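PDB 2BCO: succinylglutamate desuccinylase, which probably hydrolyses N-succinylglutamate to succinate and glutamate, the last step of arginine degradation by the AST pathway, using one zinc ion per subunit. Local coordinates for residues Glu110-Leu115 with Thr124-Ile129; Cys257-Val262 with Val330-Glu335. All blocks are in the same frame, centred on the assembly; numbering follows the deposited sequence.

Contact 1 of 2, residues Glu110-Leu115 with Thr124-Ile129; sequences ENLNRL and TKELAI
A loop that tightens into a short 3-10 turn at 112-114 runs past the first turn of helix 125-141, coming closest where the CA atoms of Leu112 and Glu126 stand 5.2 Å apart. Glu126 carries the contact. Its CG lies anti to the carbonyl carbon and its chain bends at chi2 (78°), which folds the carboxylate back against the loop backbone. There Glu110 N donates to Glu126 OE1 at 2.8 Å; the bond is nearly straight (163°), but the N-H arrives from above the carboxylate plane. Glu109 N shares OE1, while Leu108 N and His97 NE2 bind Glu126 OE2, so four bonds grip this buried group and fix its rotation, a setting that would probably favour the charged form. Thr124 is the N-cap of the helix: OG1, in the crowded position between backbone N and carbonyl carbon (chi1 63°), accepts from Leu127 N at 3.0 Å. One water joins the cap to the loop, accepting from Thr124 OG1 and donating to Glu110 OE1 at the end of an extended side chain. The apolar part of the contact is made by Leu115 and Leu112. Leu115 crosses Glu126 obliquely and brings CD1 to 3.5 Å from Glu126 CB. Leu112 also crosses Glu126 obliquely, its CB and CG against Glu126 CB and CG, and its CD1 meets Ile129 CG2 at 4.0 Å, at about a right angle. Asn111 OD1 closes an Asx turn by accepting from Asn113 N and also bonds NE2 of the zinc ligand His63, making Asn111 a second-shell residue of the metal site.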
# COMPACT_ATOMS: atom_id res chain seq x y z
N GLU A 110 14.50 5.29 -10.27
CA GLU A 110 13.18 5.04 -10.86
C GLU A 110 12.14 4.64 -9.79
O GLU A 110 12.50 4.08 -8.76
CB GLU A 110 13.30 3.93 -11.90
CG GLU A 110 12.36 4.09 -13.07
CD GLU A 110 12.28 2.83 -13.91
OE1 GLU A 110 13.33 2.20 -14.11
OE2 GLU A 110 11.17 2.48 -14.37
N ASN A 111 10.88 4.95 -10.05
CA ASN A 111 9.77 4.63 -9.14
C ASN A 111 9.79 3.13 -8.83
O ASN A 111 9.51 2.31 -9.70
CB ASN A 111 8.44 4.99 -9.79
CG ASN A 111 7.23 4.81 -8.85
OD1 ASN A 111 7.30 4.14 -7.83
ND2 ASN A 111 6.12 5.41 -9.23
N LEU A 112 10.10 2.77 -7.60
CA LEU A 112 10.18 1.37 -7.21
C LEU A 112 8.86 0.62 -7.45
O LEU A 112 8.85 -0.57 -7.77
CB LEU A 112 10.58 1.28 -5.73
CG LEU A 112 11.32 0.05 -5.20
CD1 LEU A 112 11.33 0.09 -3.67
CD2 LEU A 112 10.66 -1.22 -5.67
N ASN A 113 7.74 1.31 -7.31
CA ASN A 113 6.45 0.66 -7.45
C ASN A 113 5.91 0.48 -8.87
O ASN A 113 4.71 0.35 -9.07
CB ASN A 113 5.42 1.36 -6.57
CG ASN A 113 4.49 0.38 -5.89
OD1 ASN A 113 4.88 -0.74 -5.57
ND2 ASN A 113 3.27 0.81 -5.65
N ARG A 114 6.82 0.45 -9.84
CA ARG A 114 6.47 0.24 -11.24
C ARG A 114 7.35 -0.89 -11.78
O ARG A 114 7.27 -1.25 -12.95
CB ARG A 114 6.73 1.50 -12.06
CG ARG A 114 5.55 2.46 -12.10
CD ARG A 114 5.95 3.84 -12.64
NE ARG A 114 4.86 4.81 -12.51
CZ ARG A 114 5.02 6.13 -12.56
NH1 ARG A 114 6.22 6.65 -12.74
NH2 ARG A 114 3.97 6.93 -12.43
N LEU A 115 8.16 -1.47 -10.90
CA LEU A 115 9.11 -2.50 -11.28
C LEU A 115 8.81 -3.94 -10.92
O LEU A 115 9.70 -4.78 -10.98
CB LEU A 115 10.48 -2.13 -10.70
CG LEU A 115 10.93 -0.70 -11.01
CD1 LEU A 115 12.27 -0.42 -10.35
CD2 LEU A 115 11.03 -0.54 -12.53
N THR A 124 18.50 -0.49 -12.57
CA THR A 124 18.46 0.69 -11.68
C THR A 124 18.60 0.23 -10.24
O THR A 124 18.47 -0.96 -9.96
CB THR A 124 17.12 1.48 -11.80
OG1 THR A 124 16.02 0.66 -11.39
CG2 THR A 124 16.91 1.97 -13.23
N LYS A 125 18.88 1.15 -9.32
CA LYS A 125 18.99 0.76 -7.92
C LYS A 125 17.66 0.13 -7.48
O LYS A 125 17.64 -0.86 -6.77
CB LYS A 125 19.28 1.97 -7.03
CG LYS A 125 20.64 2.59 -7.21
CD LYS A 125 20.90 3.65 -6.14
CE LYS A 125 22.23 4.37 -6.37
NZ LYS A 125 23.37 3.41 -6.46
N GLU A 126 16.56 0.72 -7.92
CA GLU A 126 15.25 0.21 -7.55
C GLU A 126 14.93 -1.17 -8.15
O GLU A 126 14.20 -1.97 -7.53
CB GLU A 126 14.17 1.23 -7.93
CG GLU A 126 14.13 2.47 -7.02
CD GLU A 126 15.21 3.52 -7.31
OE1 GLU A 126 15.72 3.58 -8.45
OE2 GLU A 126 15.54 4.31 -6.40
N LEU A 127 15.48 -1.48 -9.32
CA LEU A 127 15.22 -2.77 -9.94
C LEU A 127 15.76 -3.89 -9.05
O LEU A 127 15.07 -4.87 -8.76
CB LEU A 127 15.89 -2.86 -11.32
CG LEU A 127 15.13 -3.59 -12.45
CD1 LEU A 127 16.13 -4.19 -13.44
CD2 LEU A 127 14.26 -4.69 -11.88
N ALA A 128 17.01 -3.72 -8.62
CA ALA A 128 17.67 -4.68 -7.76
C ALA A 128 16.90 -4.84 -6.45
O ALA A 128 16.81 -5.94 -5.90
CB ALA A 128 19.10 -4.24 -7.47
N ILE A 129 16.36 -3.73 -5.95
CA ILE A 129 15.59 -3.74 -4.71
C ILE A 129 14.32 -4.57 -4.95
O ILE A 129 14.01 -5.49 -4.19
CB ILE A 129 15.15 -2.31 -4.28
CG1 ILE A 129 16.38 -1.41 -4.10
CG2 ILE A 129 14.36 -2.38 -2.98
CD1 ILE A 129 17.34 -1.88 -3.05
O HOH W 1 14.53 -0.03 -13.64

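Contact 2 of 2, residues Cys257-Val262 with Val330-Glu335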
# COMPACT_ATOMS: atom_id res chain seq x y z
N CYS A 257 -16.67 1.79 3.79
CA CYS A 257 -15.86 2.75 3.06
C CYS A 257 -16.51 2.89 1.68
O CYS A 257 -17.23 1.99 1.24
CB CYS A 257 -14.42 2.23 2.91
SG CYS A 257 -14.26 0.63 2.09
N ILE A 258 -16.28 4.01 1.01
CA ILE A 258 -16.85 4.19 -0.31
C ILE A 258 -16.12 3.26 -1.29
O ILE A 258 -14.89 3.13 -1.22
CB ILE A 258 -16.70 5.66 -0.76
CG1 ILE A 258 -17.46 6.57 0.23
CG2 ILE A 258 -17.25 5.85 -2.18
CD1 ILE A 258 -17.11 8.03 0.09
N LYS A 259 -16.87 2.60 -2.16
CA LYS A 259 -16.29 1.68 -3.13
C LYS A 259 -16.30 2.35 -4.50
O LYS A 259 -17.33 2.85 -4.95
CB LYS A 259 -17.10 0.37 -3.19
CG LYS A 259 -17.47 -0.26 -1.84
CD LYS A 259 -16.24 -0.74 -1.06
CE LYS A 259 -16.64 -1.52 0.20
NZ LYS A 259 -17.49 -0.73 1.14
N TYR A 260 -15.14 2.36 -5.16
CA TYR A 260 -15.02 2.97 -6.48
C TYR A 260 -14.61 1.91 -7.49
O TYR A 260 -14.06 0.88 -7.12
CB TYR A 260 -13.94 4.07 -6.47
CG TYR A 260 -14.34 5.36 -5.79
CD1 TYR A 260 -15.11 6.32 -6.45
CD2 TYR A 260 -13.94 5.63 -4.48
CE1 TYR A 260 -15.48 7.51 -5.82
CE2 TYR A 260 -14.30 6.82 -3.85
CZ TYR A 260 -15.07 7.75 -4.52
OH TYR A 260 -15.42 8.93 -3.89
N ARG A 261 -14.90 2.16 -8.76
CA ARG A 261 -14.51 1.26 -9.84
C ARG A 261 -13.92 2.18 -10.90
O ARG A 261 -14.16 3.38 -10.88
CB ARG A 261 -15.72 0.51 -10.42
CG ARG A 261 -16.68 1.33 -11.28
CD ARG A 261 -17.77 0.44 -11.89
NE ARG A 261 -18.83 1.20 -12.57
CZ ARG A 261 -18.70 1.80 -13.74
NH1 ARG A 261 -17.55 1.75 -14.40
NH2 ARG A 261 -19.72 2.48 -14.26
N VAL A 262 -13.15 1.62 -11.82
CA VAL A 262 -12.55 2.44 -12.86
C VAL A 262 -13.50 2.70 -14.03
O VAL A 262 -13.80 1.80 -14.82
CB VAL A 262 -11.26 1.79 -13.39
CG1 VAL A 262 -10.66 2.64 -14.51
CG2 VAL A 262 -10.27 1.62 -12.24
N VAL A 330 -19.39 2.64 -7.02
CA VAL A 330 -20.01 1.50 -7.64
C VAL A 330 -20.90 0.70 -6.70
O VAL A 330 -20.70 0.69 -5.48
CB VAL A 330 -18.96 0.58 -8.28
CG1 VAL A 330 -18.15 -0.12 -7.21
CG2 VAL A 330 -19.66 -0.41 -9.20
N LYS A 331 -21.91 0.07 -7.28
CA LYS A 331 -22.84 -0.74 -6.52
C LYS A 331 -22.14 -2.06 -6.31
O LYS A 331 -21.86 -2.79 -7.27
CB LYS A 331 -24.15 -0.94 -7.29
CG LYS A 331 -25.27 -1.53 -6.43
CD LYS A 331 -26.55 -1.77 -7.21
CE LYS A 331 -27.65 -2.29 -6.30
NZ LYS A 331 -27.23 -3.53 -5.58
N THR A 332 -21.87 -2.39 -5.06
CA THR A 332 -21.16 -3.60 -4.74
C THR A 332 -21.91 -4.61 -3.88
O THR A 332 -22.98 -4.33 -3.35
CB THR A 332 -19.85 -3.23 -4.03
OG1 THR A 332 -20.14 -2.46 -2.84
CG2 THR A 332 -18.96 -2.41 -4.97
N ARG A 333 -21.32 -5.79 -3.76
CA ARG A 333 -21.88 -6.88 -2.98
C ARG A 333 -20.81 -7.95 -2.85
O ARG A 333 -19.76 -7.85 -3.47
CB ARG A 333 -23.11 -7.46 -3.69
CG ARG A 333 -22.81 -8.02 -5.10
CD ARG A 333 -24.09 -8.42 -5.84
NE ARG A 333 -23.81 -9.38 -6.90
CZ ARG A 333 -23.21 -9.08 -8.04
NH1 ARG A 333 -22.82 -7.83 -8.29
NH2 ARG A 333 -22.97 -10.04 -8.93
N PHE A 334 -21.08 -8.97 -2.04
CA PHE A 334 -20.16 -10.08 -1.86
C PHE A 334 -20.71 -11.32 -2.54
O PHE A 334 -21.79 -11.82 -2.20
CB PHE A 334 -19.95 -10.37 -0.37
CG PHE A 334 -18.78 -9.63 0.23
CD1 PHE A 334 -17.47 -9.99 -0.10
CD2 PHE A 334 -18.98 -8.57 1.10
CE1 PHE A 334 -16.38 -9.30 0.44
CE2 PHE A 334 -17.90 -7.87 1.64
CZ PHE A 334 -16.60 -8.23 1.31
N GLU A 335 -19.97 -11.83 -3.52
CA GLU A 335 -20.36 -13.03 -4.22
C GLU A 335 -19.30 -14.08 -3.93
O GLU A 335 -18.15 -13.95 -4.34
CB GLU A 335 -20.46 -12.79 -5.72
CG GLU A 335 -21.03 -13.99 -6.48
CD GLU A 335 -21.31 -13.70 -7.94
OE1 GLU A 335 -21.79 -14.61 -8.65
OE2 GLU A 335 -21.04 -12.57 -8.39
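The side chain of Arg261 lies across that of Val330, atom by atom from CB to NE. Its CG takes the crowded position between backbone N and carbonyl carbon (chi1 73°), and from there the chain runs extended to NE, crossing Val330 at about a right angle. CB lies 3.9 Å from Val330 CB, and CG keeps 3.8 Å from that same Val330 CB. CD makes the closest touch, 3.4 Å from Val330 CG2. NE follows at 3.8 Å from Val330 CG2, and this methyl sits at the edge of the guanidinium, in its plane. The backbones are joined by Val330 N donating to Lys259 O at 2.9 Å (149°), with the N-H above the carbonyl plane. Beyond it, Lys259 lays CG 3.6 Å from Thr332 OG1, then bends at chi2 and turns its NZ back to a lone pair of Cys257 O. The pair belongs to antiparallel strands 258-267 and 322-335, whose bonding continues between Arg261 and Cys328. Strand 192-195 pairs in parallel with 258-267, Tyr260 OH bonds His163 NE2, Tyr341 of strand 338-341 touches both Arg261 and Val330, and helix 179-188 packs against Cys257 and Phe334.

From the N terminus the chain passes the zinc ligands His63 and Glu66, in the connection between strand 55-60 and helix 68-81, then reaches contact 1, which closes a short loop of eight residues holding neither helix nor strand and fastens it to the start of helix 125-141. The third ligand, His155, and the predicted active-site Glu219 follow. Contact 2 opens only later and closes a far longer excursion of 67 residues, rich in strand. The two are therefore in series, neither nested nor crossed. Their centres lie about 31 Å apart on opposite sides of the chain's centre: contact 1 lies near the metal site, while contact 2 pairs strands 258-267 and 322-335, the first also pairing with strand 192-195 of the catalytic part.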